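Tyrosine-protein kinase receptor torso (Bombyx mori, PDB 5AOQ) acts as a receptor tyrosine kinase that binds prothoracicotropic hormone through its extracellular fibronectin type III region and activates MAPK signalling, probably to initiate metamorphosis. Local coordinates at residues N70-E75 / F85-H90; T123-D126 / T130-D133; Y163-N168 / F245-C250; E223-V228 / T234-Y239. All blocks are in the same frame, centred on the assembly; numbering follows the deposited sequence.

Contact 1 of 4, residues N70-E75 / F85-H90; sequences NSIRFE and FILMEH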
loop_
_atom_site.group_PDB
_atom_site.type_symbol
_atom_site.label_atom_id
_atom_site.label_comp_id
_atom_site.label_asym_id
_atom_site.label_seq_id
_atom_site.Cartn_x
_atom_site.Cartn_y
_atom_site.Cartn_z
ATOM N N ASN A 70 7.771 1.143 19.671
ATOM C CA ASN A 70 6.689 0.833 18.747
ATOM C C ASN A 70 6.577 -0.670 18.440
ATOM O O ASN A 70 5.802 -1.064 17.569
ATOM C CB ASN A 70 6.885 1.618 17.444
ATOM C CG ASN A 70 5.583 2.152 16.875
ATOM O OD1 ASN A 70 4.528 1.530 17.010
ATOM N ND2 ASN A 70 5.652 3.314 16.231
ATOM N N SER A 71 7.341 -1.505 19.148
ATOM C CA SER A 71 7.299 -2.956 18.919
ATOM C C SER A 71 7.975 -3.799 20.014
ATOM O O SER A 71 8.671 -3.271 20.878
ATOM C CB SER A 71 7.949 -3.289 17.573
ATOM O OG SER A 71 9.339 -3.018 17.598
ATOM N N ILE A 72 7.764 -5.114 19.953
ATOM C CA ILE A 72 8.408 -6.077 20.856
ATOM C C ILE A 72 8.857 -7.308 20.082
ATOM O O ILE A 72 8.093 -7.857 19.299
ATOM C CB ILE A 72 7.477 -6.552 22.003
ATOM C CG1 ILE A 72 7.108 -5.402 22.933
ATOM C CG2 ILE A 72 8.147 -7.656 22.828
ATOM C CD1 ILE A 72 5.841 -4.708 22.552
ATOM N N ARG A 73 10.098 -7.733 20.297
ATOM C CA ARG A 73 10.619 -8.948 19.672
ATOM C C ARG A 73 11.005 -9.988 20.718
ATOM O O ARG A 73 11.817 -9.719 21.604
ATOM C CB ARG A 73 11.813 -8.611 18.788
ATOM C CG ARG A 73 11.430 -7.708 17.640
ATOM C CD ARG A 73 12.631 -7.244 16.864
ATOM N NE ARG A 73 12.273 -6.151 15.971
ATOM C CZ ARG A 73 13.133 -5.506 15.192
ATOM N NH1 ARG A 73 14.416 -5.838 15.193
ATOM N NH2 ARG A 73 12.703 -4.524 14.416
ATOM N N PHE A 74 10.416 -11.176 20.602
ATOM C CA PHE A 74 10.581 -12.227 21.601
ATOM C C PHE A 74 11.024 -13.557 20.995
ATOM O O PHE A 74 10.950 -13.763 19.776
ATOM C CB PHE A 74 9.271 -12.429 22.364
ATOM C CG PHE A 74 8.102 -12.730 21.478
ATOM C CD1 PHE A 74 7.806 -14.033 21.119
ATOM C CD2 PHE A 74 7.306 -11.709 20.991
ATOM C CE1 PHE A 74 6.734 -14.312 20.297
ATOM C CE2 PHE A 74 6.232 -11.981 20.168
ATOM C CZ PHE A 74 5.946 -13.284 19.820
ATOM N N GLU A 75 11.463 -14.455 21.874
ATOM C CA GLU A 75 11.912 -15.791 21.498
ATOM C C GLU A 75 11.068 -16.859 22.184
ATOM O O GLU A 75 10.595 -16.668 23.307
ATOM C CB GLU A 75 13.385 -15.987 21.864
ATOM C CG GLU A 75 13.962 -17.330 21.430
ATOM C CD GLU A 75 15.351 -17.574 21.979
ATOM O OE1 GLU A 75 15.894 -16.674 22.654
ATOM O OE2 GLU A 75 15.898 -18.672 21.744
ATOM N N PHE A 85 0.408 -15.641 19.513
ATOM C CA PHE A 85 0.772 -14.728 20.590
ATOM C C PHE A 85 -0.060 -13.460 20.535
ATOM O O PHE A 85 -0.327 -12.936 19.453
ATOM C CB PHE A 85 2.256 -14.382 20.507
ATOM C CG PHE A 85 3.147 -15.576 20.590
ATOM C CD1 PHE A 85 3.375 -16.357 19.471
ATOM C CD2 PHE A 85 3.737 -15.935 21.785
ATOM C CE1 PHE A 85 4.182 -17.465 19.541
ATOM C CE2 PHE A 85 4.547 -17.043 21.858
ATOM C CZ PHE A 85 4.765 -17.811 20.737
ATOM N N ILE A 86 -0.470 -12.975 21.705
ATOM C CA ILE A 86 -1.250 -11.743 21.795
ATOM C C ILE A 86 -0.765 -10.831 22.918
ATOM O O ILE A 86 -0.192 -11.297 23.908
ATOM C CB ILE A 86 -2.746 -12.044 22.022
ATOM C CG1 ILE A 86 -2.932 -12.843 23.315
ATOM C CG2 ILE A 86 -3.318 -12.801 20.830
ATOM C CD1 ILE A 86 -4.371 -13.034 23.728
ATOM N N LEU A 87 -1.009 -9.532 22.751
ATOM C CA LEU A 87 -0.724 -8.528 23.773
ATOM C C LEU A 87 -2.018 -8.052 24.423
ATOM O O LEU A 87 -2.949 -7.637 23.730
ATOM C CB LEU A 87 0.023 -7.331 23.174
ATOM C CG LEU A 87 1.439 -7.567 22.643
ATOM C CD1 LEU A 87 1.990 -6.283 22.045
ATOM C CD2 LEU A 87 2.360 -8.086 23.738
ATOM N N MET A 88 -2.067 -8.109 25.751
ATOM C CA MET A 88 -3.289 -7.808 26.491
ATOM C C MET A 88 -3.185 -6.564 27.361
ATOM O O MET A 88 -2.236 -6.400 28.127
ATOM C CB MET A 88 -3.678 -9.001 27.362
ATOM C CG MET A 88 -4.549 -10.002 26.639
ATOM S SD MET A 88 -6.141 -9.280 26.200
ATOM C CE MET A 88 -6.524 -10.202 24.718
ATOM N N GLU A 89 -4.198 -5.709 27.231
ATOM C CA GLU A 89 -4.298 -4.451 27.960
ATOM C C GLU A 89 -5.480 -4.516 28.934
ATOM O O GLU A 89 -6.256 -5.470 28.906
ATOM C CB GLU A 89 -4.444 -3.296 26.953
ATOM C CG GLU A 89 -5.116 -2.027 27.463
ATOM C CD GLU A 89 -5.217 -0.954 26.400
ATOM O OE1 GLU A 89 -4.868 -1.230 25.233
ATOM O OE2 GLU A 89 -5.643 0.173 26.734
ATOM N N HIS A 90 -5.606 -3.516 29.805
ATOM C CA HIS A 90 -6.737 -3.425 30.727
ATOM C C HIS A 90 -8.020 -2.956 30.044
ATOM O O HIS A 90 -9.059 -3.610 30.138
ATOM C CB HIS A 90 -6.407 -2.476 31.879
ATOM C CG HIS A 90 -7.585 -2.143 32.741
ATOM N ND1 HIS A 90 -8.431 -1.088 32.472
ATOM C CD2 HIS A 90 -8.061 -2.728 33.866
ATOM C CE1 HIS A 90 -9.375 -1.037 33.395
ATOM N NE2 HIS A 90 -9.173 -2.021 34.253
#
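I72 and F74 on strand 71-75 face L87 and F85 on strand 83-88 across a gap too wide for backbone pairing: the CA atoms of I72 and L87 are 9.9 Å apart and those of F74 and F85 are 10.2 Å apart. No hydrogen bond crosses it, and the contact consists of four buried apolar side chains pointing at one another. The aromatic pair carries most of it. F74 presents the far end of its ring, with CE1 3.6 Å above the plane of the F85 ring and over its centre, while F74 CZ lies 3.7 Å from F85 CG. The ring centroids are 4.8 Å apart and the planes meet at 46°, an oblique meeting. F74 reaches this position because its CG sits between the backbone N and the carbonyl carbon (chi1 56°). The aliphatic pair is lighter and ends in methyls, I72 CD1 and L87 CD1, at 4.2 Å. Around them, T99 and I101 of strand 98-101 border both phenyl rings, and L110 of strand 107-111 touches F74 and L87. The intervening R73 forms a salt bridge with D190, a residue implicated in hormone binding. Two antiparallel sheets, one holding 71-75 and the other 83-88, thus meet through inward-facing residues, as in the core of a fibronectin type III beta sandwich, here that of the first such domain of the receptor.

Contact 2 of 4, residues T123-D126 / T130-D133; sequences TYLD and TLQD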
loop_
_atom_site.group_PDB
_atom_site.type_symbol
_atom_site.label_atom_id
_atom_site.label_comp_id
_atom_site.label_asym_id
_atom_site.label_seq_id
_atom_site.Cartn_x
_atom_site.Cartn_y
_atom_site.Cartn_z
ATOM N N THR A 123 -0.144 -19.338 22.754
ATOM C CA THR A 123 -0.934 -20.547 22.523
ATOM C C THR A 123 -0.327 -21.419 21.431
ATOM O O THR A 123 0.330 -20.917 20.522
ATOM C CB THR A 123 -2.385 -20.199 22.125
ATOM O OG1 THR A 123 -3.025 -19.507 23.201
ATOM C CG2 THR A 123 -3.189 -21.447 21.788
ATOM N N TYR A 124 -0.544 -22.728 21.542
ATOM C CA TYR A 124 -0.201 -23.671 20.480
ATOM C C TYR A 124 -1.445 -24.034 19.672
ATOM O O TYR A 124 -2.481 -24.386 20.236
ATOM C CB TYR A 124 0.441 -24.931 21.062
ATOM C CG TYR A 124 1.733 -24.666 21.800
ATOM C CD1 TYR A 124 2.923 -24.508 21.106
ATOM C CD2 TYR A 124 1.765 -24.574 23.184
ATOM C CE1 TYR A 124 4.109 -24.267 21.767
ATOM C CE2 TYR A 124 2.949 -24.333 23.855
ATOM C CZ TYR A 124 4.119 -24.179 23.141
ATOM O OH TYR A 124 5.305 -23.937 23.796
ATOM N N LEU A 125 -1.333 -23.950 18.350
ATOM C CA LEU A 125 -2.458 -24.217 17.458
ATOM C C LEU A 125 -2.486 -25.665 16.985
ATOM O O LEU A 125 -1.443 -26.284 16.784
ATOM C CB LEU A 125 -2.400 -23.287 16.245
ATOM C CG LEU A 125 -2.871 -21.849 16.460
ATOM C CD1 LEU A 125 -2.409 -20.957 15.320
ATOM C CD2 LEU A 125 -4.385 -21.812 16.579
ATOM N N ASP A 126 -3.691 -26.197 16.807
ATOM C CA ASP A 126 -3.865 -27.547 16.284
ATOM C C ASP A 126 -3.722 -27.533 14.767
ATOM O O ASP A 126 -3.503 -26.481 14.165
ATOM C CB ASP A 126 -5.234 -28.105 16.685
ATOM C CG ASP A 126 -5.288 -29.619 16.648
ATOM O OD1 ASP A 126 -4.409 -30.240 16.013
ATOM O OD2 ASP A 126 -6.220 -30.194 17.251
ATOM N N THR A 130 -7.253 -25.356 16.401
ATOM C CA THR A 130 -7.848 -25.393 17.729
ATOM C C THR A 130 -6.891 -24.795 18.751
ATOM O O THR A 130 -5.743 -25.222 18.874
ATOM C CB THR A 130 -8.215 -26.829 18.150
ATOM O OG1 THR A 130 -8.902 -27.487 17.077
ATOM C CG2 THR A 130 -9.102 -26.812 19.384
ATOM N N LEU A 131 -7.382 -23.802 19.483
ATOM C CA LEU A 131 -6.584 -23.103 20.480
ATOM C C LEU A 131 -6.631 -23.819 21.819
ATOM O O LEU A 131 -7.704 -23.972 22.402
ATOM C CB LEU A 131 -7.087 -21.671 20.650
ATOM C CG LEU A 131 -6.962 -20.757 19.436
ATOM C CD1 LEU A 131 -7.923 -19.591 19.572
ATOM C CD2 LEU A 131 -5.533 -20.259 19.298
ATOM N N GLN A 132 -5.477 -24.264 22.304
ATOM C CA GLN A 132 -5.403 -24.798 23.657
ATOM C C GLN A 132 -5.266 -23.625 24.620
ATOM O O GLN A 132 -4.956 -22.509 24.206
ATOM C CB GLN A 132 -4.242 -25.784 23.810
ATOM C CG GLN A 132 -2.855 -25.186 23.658
ATOM C CD GLN A 132 -1.764 -26.242 23.729
ATOM O OE1 GLN A 132 -0.800 -26.106 24.483
ATOM N NE2 GLN A 132 -1.910 -27.300 22.938
ATOM N N ASP A 133 -5.517 -23.884 25.899
ATOM C CA ASP A 133 -5.640 -22.828 26.902
ATOM C C ASP A 133 -4.442 -21.876 26.938
ATOM O O ASP A 133 -3.294 -22.293 26.784
ATOM C CB ASP A 133 -5.852 -23.454 28.280
ATOM C CG ASP A 133 -7.116 -24.290 28.348
ATOM O OD1 ASP A 133 -7.619 -24.697 27.280
ATOM O OD2 ASP A 133 -7.607 -24.540 29.469
#
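D126 and T130 close the tight connection after strand 118-124 with the contact's one hydrogen bond, D126 N to T130 O at 3.1 Å. It is bent, with an N-H...O angle of 137°. Beside it the CB atoms of D126 and T130 lie 3.6 Å apart, the two side chains pointing the same way. L125 and L131 also run side by side, meeting through their CD2 methyls. T123 comes across L131 at about a right angle and sets CG2 3.6 Å from L131 CD2. Elsewhere, the Q132 amide approaches Y124: OE1 lies 3.3 Å from Y124 CD2, at the ring edge and near its plane, with amide and ring planes 65° apart. A chi1 of 66° and an extended chain beyond CG carry the Q132 amide across to that edge. In the next shell, L125 rests on V30 and L34 of helix 27-38 and on W82, whereas L131 touches T48, F50 and L84. Backbone bonds from T123 to L84 and from L125 to W82 hold this arm to strand 83-88 and the residue before it. The chemistry is therefore divided: methyl packing for the buried leucines, and one bent backbone bond plus an amide oxygen beside one aromatic C-H, that of Y124 CD2, where the turn is more exposed.

Contact 3 of 4, residues Y163-N168 / F245-C250; sequences YIILGN and FELPEC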
loop_
_atom_site.group_PDB
_atom_site.type_symbol
_atom_site.label_atom_id
_atom_site.label_comp_id
_atom_site.label_asym_id
_atom_site.label_seq_id
_atom_site.Cartn_x
_atom_site.Cartn_y
_atom_site.Cartn_z
ATOM N N TYR A 163 34.068 -6.365 0.793
ATOM C CA TYR A 163 33.457 -6.584 -0.511
ATOM C C TYR A 163 34.134 -7.725 -1.247
ATOM O O TYR A 163 35.314 -8.006 -1.037
ATOM C CB TYR A 163 33.530 -5.310 -1.348
ATOM C CG TYR A 163 33.012 -4.101 -0.616
ATOM C CD1 TYR A 163 31.664 -3.778 -0.635
ATOM C CD2 TYR A 163 33.871 -3.287 0.108
ATOM C CE1 TYR A 163 31.187 -2.677 0.040
ATOM C CE2 TYR A 163 33.403 -2.184 0.785
ATOM C CZ TYR A 163 32.060 -1.883 0.748
ATOM O OH TYR A 163 31.589 -0.783 1.425
ATOM N N ILE A 164 33.368 -8.379 -2.113
ATOM C CA ILE A 164 33.894 -9.439 -2.955
ATOM C C ILE A 164 33.294 -9.307 -4.347
ATOM O O ILE A 164 32.070 -9.280 -4.516
ATOM C CB ILE A 164 33.589 -10.835 -2.369
ATOM C CG1 ILE A 164 34.241 -10.973 -0.990
ATOM C CG2 ILE A 164 34.081 -11.931 -3.313
ATOM C CD1 ILE A 164 33.946 -12.276 -0.277
ATOM N N ILE A 165 34.173 -9.205 -5.338
ATOM C CA ILE A 165 33.761 -9.156 -6.731
ATOM C C ILE A 165 33.665 -10.572 -7.285
ATOM O O ILE A 165 34.468 -11.438 -6.938
ATOM C CB ILE A 165 34.735 -8.314 -7.587
ATOM C CG1 ILE A 165 34.201 -8.181 -9.012
ATOM C CG2 ILE A 165 36.138 -8.925 -7.584
ATOM C CD1 ILE A 165 34.942 -7.163 -9.860
ATOM N N LEU A 166 32.673 -10.795 -8.139
ATOM C CA LEU A 166 32.410 -12.112 -8.708
ATOM C C LEU A 166 32.209 -12.009 -10.213
ATOM O O LEU A 166 31.623 -11.043 -10.705
ATOM C CB LEU A 166 31.190 -12.756 -8.049
ATOM C CG LEU A 166 31.253 -12.882 -6.526
ATOM C CD1 LEU A 166 29.903 -13.296 -5.965
ATOM C CD2 LEU A 166 32.332 -13.873 -6.111
ATOM N N GLY A 167 32.693 -13.019 -10.930
ATOM C CA GLY A 167 32.667 -13.031 -12.380
ATOM C C GLY A 167 31.671 -14.032 -12.933
ATOM O O GLY A 167 31.702 -15.218 -12.605
ATOM N N ASN A 168 30.778 -13.530 -13.780
ATOM C CA ASN A 168 29.813 -14.349 -14.498
ATOM C C ASN A 168 29.362 -13.642 -15.774
ATOM O O ASN A 168 28.399 -12.875 -15.761
ATOM C CB ASN A 168 28.611 -14.640 -13.599
ATOM C CG ASN A 168 28.161 -13.414 -12.815
ATOM O OD1 ASN A 168 28.623 -12.301 -13.064
ATOM N ND2 ASN A 168 27.259 -13.615 -11.861
ATOM N N PHE A 245 41.056 -1.459 -9.132
ATOM C CA PHE A 245 42.449 -1.668 -8.750
ATOM C C PHE A 245 42.562 -2.037 -7.271
ATOM O O PHE A 245 43.600 -2.527 -6.825
ATOM C CB PHE A 245 43.293 -0.427 -9.066
ATOM C CG PHE A 245 42.999 0.762 -8.195
ATOM C CD1 PHE A 245 42.036 1.687 -8.563
ATOM C CD2 PHE A 245 43.706 0.972 -7.021
ATOM C CE1 PHE A 245 41.771 2.789 -7.768
ATOM C CE2 PHE A 245 43.445 2.070 -6.222
ATOM C CZ PHE A 245 42.477 2.980 -6.597
ATOM N N GLU A 246 41.490 -1.801 -6.517
ATOM C CA GLU A 246 41.456 -2.142 -5.097
ATOM C C GLU A 246 41.018 -3.592 -4.886
ATOM O O GLU A 246 41.278 -4.179 -3.837
ATOM C CB GLU A 246 40.519 -1.195 -4.345
ATOM C CG GLU A 246 41.021 0.239 -4.282
ATOM C CD GLU A 246 40.103 1.149 -3.490
ATOM O OE1 GLU A 246 39.625 0.727 -2.417
ATOM O OE2 GLU A 246 39.858 2.288 -3.943
ATOM N N LEU A 247 40.352 -4.155 -5.892
ATOM C CA LEU A 247 39.898 -5.545 -5.855
ATOM C C LEU A 247 40.787 -6.408 -6.752
ATOM O O LEU A 247 40.654 -6.354 -7.975
ATOM C CB LEU A 247 38.437 -5.646 -6.300
ATOM C CG LEU A 247 37.439 -4.814 -5.491
ATOM C CD1 LEU A 247 36.056 -4.900 -6.110
ATOM C CD2 LEU A 247 37.401 -5.261 -4.035
ATOM N N PRO A 248 41.704 -7.195 -6.152
ATOM C CA PRO A 248 42.696 -7.960 -6.920
ATOM C C PRO A 248 42.125 -8.744 -8.100
ATOM O O PRO A 248 42.689 -8.698 -9.197
ATOM C CB PRO A 248 43.265 -8.927 -5.878
ATOM C CG PRO A 248 43.113 -8.220 -4.593
ATOM C CD PRO A 248 41.831 -7.448 -4.704
ATOM N N GLU A 249 41.018 -9.442 -7.880
ATOM C CA GLU A 249 40.429 -10.269 -8.927
ATOM C C GLU A 249 39.821 -9.411 -10.034
ATOM O O GLU A 249 39.637 -9.881 -11.156
ATOM C CB GLU A 249 39.375 -11.210 -8.345
ATOM C CG GLU A 249 39.004 -12.349 -9.289
ATOM C CD GLU A 249 38.344 -13.517 -8.584
ATOM O OE1 GLU A 249 38.079 -13.417 -7.367
ATOM O OE2 GLU A 249 38.093 -14.545 -9.249
ATOM N N CYS A 250 39.506 -8.158 -9.718
ATOM C CA CYS A 250 39.026 -7.222 -10.730
ATOM C C CYS A 250 40.195 -6.718 -11.560
ATOM O O CYS A 250 40.165 -6.753 -12.791
ATOM C CB CYS A 250 38.300 -6.034 -10.094
ATOM S SG CYS A 250 37.502 -4.943 -11.303
#
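The short helix 248-252, near the C-terminal end of the modelled ectodomain, packs its first turn against strand 159-167, an outermost strand of a sheet in the second fibronectin type III domain. I165 is the strand residue that receives it, and three of its carbons touch three different residues. I165 CB lies 3.9 Å from L247 CD1; I165 CG2 meets E249 CB at 4.0 Å; and I165 CD1 lies 3.6 Å from C250 CB and 3.7 Å from C250 SG. CG1 of I165 is anti to the backbone N (chi1 -175°), which sends CD1 out to the cysteine and leaves CG2 for the glutamate. Across the two segments there is no hydrogen bond. Within the turn, C250 N bonds to L247 O at 2.8 Å; L247 is at the N-cap position and its side chain points to the strand. E249 contributes the aliphatic base of its side chain to the contact. Further out, L247 also touches I173 of strand 171-179, L220 and P242. The result is a helical turn, its approach closed by the local C244-C250 disulfide, laid through apolar contacts on an outermost strand of the fibronectin type III sandwich.

Contact 4 of 4, residues E223-V228 / T234-Y239; sequences ECEIHV and TTKHKY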
loop_
_atom_site.group_PDB
_atom_site.type_symbol
_atom_site.label_atom_id
_atom_site.label_comp_id
_atom_site.label_asym_id
_atom_site.label_seq_id
_atom_site.Cartn_x
_atom_site.Cartn_y
_atom_site.Cartn_z
ATOM N N GLU A 223 28.829 5.575 -4.679
ATOM C CA GLU A 223 28.711 6.259 -3.396
ATOM C C GLU A 223 27.455 5.791 -2.660
ATOM O O GLU A 223 26.345 6.225 -2.972
ATOM C CB GLU A 223 28.680 7.775 -3.602
ATOM C CG GLU A 223 28.832 8.582 -2.322
ATOM C CD GLU A 223 30.187 8.385 -1.664
ATOM O OE1 GLU A 223 31.156 8.054 -2.380
ATOM O OE2 GLU A 223 30.281 8.559 -0.431
ATOM N N CYS A 224 27.641 4.908 -1.683
ATOM C CA CYS A 224 26.529 4.301 -0.952
ATOM C C CYS A 224 26.326 4.892 0.441
ATOM O O CYS A 224 27.163 5.642 0.948
ATOM C CB CYS A 224 26.748 2.794 -0.811
ATOM S SG CYS A 224 26.866 1.874 -2.357
ATOM N N GLU A 225 25.205 4.524 1.053
ATOM C CA GLU A 225 24.904 4.903 2.427
ATOM C C GLU A 225 24.053 3.827 3.100
ATOM O O GLU A 225 23.152 3.249 2.478
ATOM C CB GLU A 225 24.187 6.254 2.472
ATOM C CG GLU A 225 23.960 6.785 3.878
ATOM C CD GLU A 225 23.295 8.147 3.888
ATOM O OE1 GLU A 225 22.855 8.605 2.813
ATOM O OE2 GLU A 225 23.213 8.762 4.974
ATOM N N ILE A 226 24.357 3.561 4.368
ATOM C CA ILE A 226 23.643 2.554 5.147
ATOM C C ILE A 226 23.257 3.108 6.519
ATOM O O ILE A 226 24.071 3.727 7.205
ATOM C CB ILE A 226 24.494 1.261 5.307
ATOM C CG1 ILE A 226 23.663 0.147 5.949
ATOM C CG2 ILE A 226 25.765 1.528 6.116
ATOM C CD1 ILE A 226 24.375 -1.189 6.032
ATOM N N HIS A 227 21.995 2.911 6.891
ATOM C CA HIS A 227 21.499 3.296 8.205
ATOM C C HIS A 227 21.302 2.058 9.072
ATOM O O HIS A 227 20.651 1.092 8.652
ATOM C CB HIS A 227 20.179 4.057 8.087
ATOM C CG HIS A 227 20.181 5.116 7.030
ATOM N ND1 HIS A 227 20.706 6.374 7.234
ATOM C CD2 HIS A 227 19.713 5.106 5.760
ATOM C CE1 HIS A 227 20.565 7.090 6.133
ATOM N NE2 HIS A 227 19.965 6.345 5.223
ATOM N N VAL A 228 21.869 2.100 10.277
ATOM C CA VAL A 228 21.723 1.020 11.250
ATOM C C VAL A 228 20.983 1.516 12.490
ATOM O O VAL A 228 21.517 2.300 13.276
ATOM C CB VAL A 228 23.093 0.440 11.669
ATOM C CG1 VAL A 228 22.926 -0.635 12.740
ATOM C CG2 VAL A 228 23.821 -0.125 10.459
ATOM N N THR A 234 19.670 5.490 15.813
ATOM C CA THR A 234 20.022 5.349 14.406
ATOM C C THR A 234 21.459 5.782 14.157
ATOM O O THR A 234 21.909 6.805 14.675
ATOM C CB THR A 234 19.093 6.182 13.502
ATOM O OG1 THR A 234 17.726 5.855 13.778
ATOM C CG2 THR A 234 19.392 5.920 12.030
ATOM N N THR A 235 22.173 4.989 13.365
ATOM C CA THR A 235 23.515 5.339 12.925
ATOM C C THR A 235 23.574 5.366 11.406
ATOM O O THR A 235 23.573 4.321 10.753
ATOM C CB THR A 235 24.568 4.354 13.456
ATOM O OG1 THR A 235 24.606 4.416 14.888
ATOM C CG2 THR A 235 25.948 4.691 12.902
ATOM N N LYS A 236 23.617 6.573 10.853
ATOM C CA LYS A 236 23.751 6.753 9.416
ATOM C C LYS A 236 25.225 6.668 9.046
ATOM O O LYS A 236 26.068 7.326 9.659
ATOM C CB LYS A 236 23.149 8.086 8.975
ATOM C CG LYS A 236 21.783 8.367 9.583
ATOM C CD LYS A 236 21.058 9.476 8.840
ATOM C CE LYS A 236 19.757 9.856 9.529
ATOM N NZ LYS A 236 19.967 10.829 10.636
ATOM N N HIS A 237 25.527 5.854 8.042
ATOM C CA HIS A 237 26.906 5.537 7.693
ATOM C C HIS A 237 27.123 5.545 6.185
ATOM O O HIS A 237 26.741 4.605 5.488
ATOM C CB HIS A 237 27.282 4.171 8.273
ATOM C CG HIS A 237 28.620 3.671 7.833
ATOM N ND1 HIS A 237 29.802 4.116 8.386
ATOM C CD2 HIS A 237 28.965 2.762 6.891
ATOM C CE1 HIS A 237 30.816 3.502 7.803
ATOM N NE2 HIS A 237 30.335 2.674 6.893
ATOM N N LYS A 238 27.722 6.622 5.686
ATOM C CA LYS A 238 28.060 6.717 4.273
ATOM C C LYS A 238 29.288 5.867 3.973
ATOM O O LYS A 238 30.161 5.702 4.826
ATOM C CB LYS A 238 28.317 8.168 3.864
ATOM C CG LYS A 238 27.086 9.057 3.888
ATOM C CD LYS A 238 27.415 10.460 3.403
ATOM C CE LYS A 238 26.183 11.351 3.390
ATOM N NZ LYS A 238 26.496 12.733 2.932
ATOM N N TYR A 239 29.347 5.327 2.761
ATOM C CA TYR A 239 30.493 4.530 2.340
ATOM C C TYR A 239 30.510 4.378 0.825
ATOM O O TYR A 239 29.462 4.331 0.190
ATOM C CB TYR A 239 30.463 3.157 3.017
ATOM C CG TYR A 239 29.343 2.264 2.535
ATOM C CD1 TYR A 239 28.082 2.328 3.114
ATOM C CD2 TYR A 239 29.543 1.356 1.505
ATOM C CE1 TYR A 239 27.055 1.516 2.679
ATOM C CE2 TYR A 239 28.522 0.538 1.066
ATOM C CZ TYR A 239 27.280 0.624 1.655
ATOM O OH TYR A 239 26.259 -0.188 1.221
#
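The Y239 ring carries C224 CB over one face, 3.3 Å above its plane and offset toward the rim, a CH-pi contact whose line to the centroid is 22° off the ring normal; at the edge, in plane, lies H237 O. Y239 CG lies between its backbone N and carbonyl carbon (chi1 69°), which lays the ring over C224 CB. The H237 and H227 rings are met at their edges, by I226 CG2 at 3.5 Å from H237 CD2 and by K236 CG at 3.3 Å from H227 ND1. All belong to the antiparallel hairpin of strands 223-230 and 233-240 in the second fibronectin type III domain. C224-Y239, I226-H237 and V228-T235 are its hydrogen-bonded pairs, each with two backbone bonds, with the non-hydrogen-bonded pairs E225-K238 and H227-K236 set between them. The face of C224, I226, V228, T235, H237 and Y239 turns to the rest of the domain: Y239 meets F177 edge-to-face and its OH bonds to N193, C224 forms a disulfide with C195, and T235 OG1 bonds to N156. The other face carries E225, H227, K236 and K238 and reaches the hormone chain, where K21 of that chain packs on E225 and its I23 on H227. E225 and K238 cross obliquely there, touching through their stems and not their charges: CG to CG is 3.9 Å, whereas E225 OE1 stays 5.5 Å from K238 NZ.

Contacts 1 and 2 share the first fibronectin type III domain, their centres 18 Å apart, and both reach the sheet in which strands 83-88 and 118-124 are neighbours. Contacts 3 and 4, with centres 22 Å apart, meet directly where Y163 packs on Y239; contact 4 is nested in the chain loop that contact 3 closes. Contact 4 bears on the hormone chain, and its V228 side chain is about 7 Å from that of D190. Contact 1 approaches this region from the other domain, its I72 side chain about 10 Å from that of K204. Contacts 2 and 3 lie on opposite sides of the chain's centre, their centres 52 Å apart, away from the hormone-binding sites.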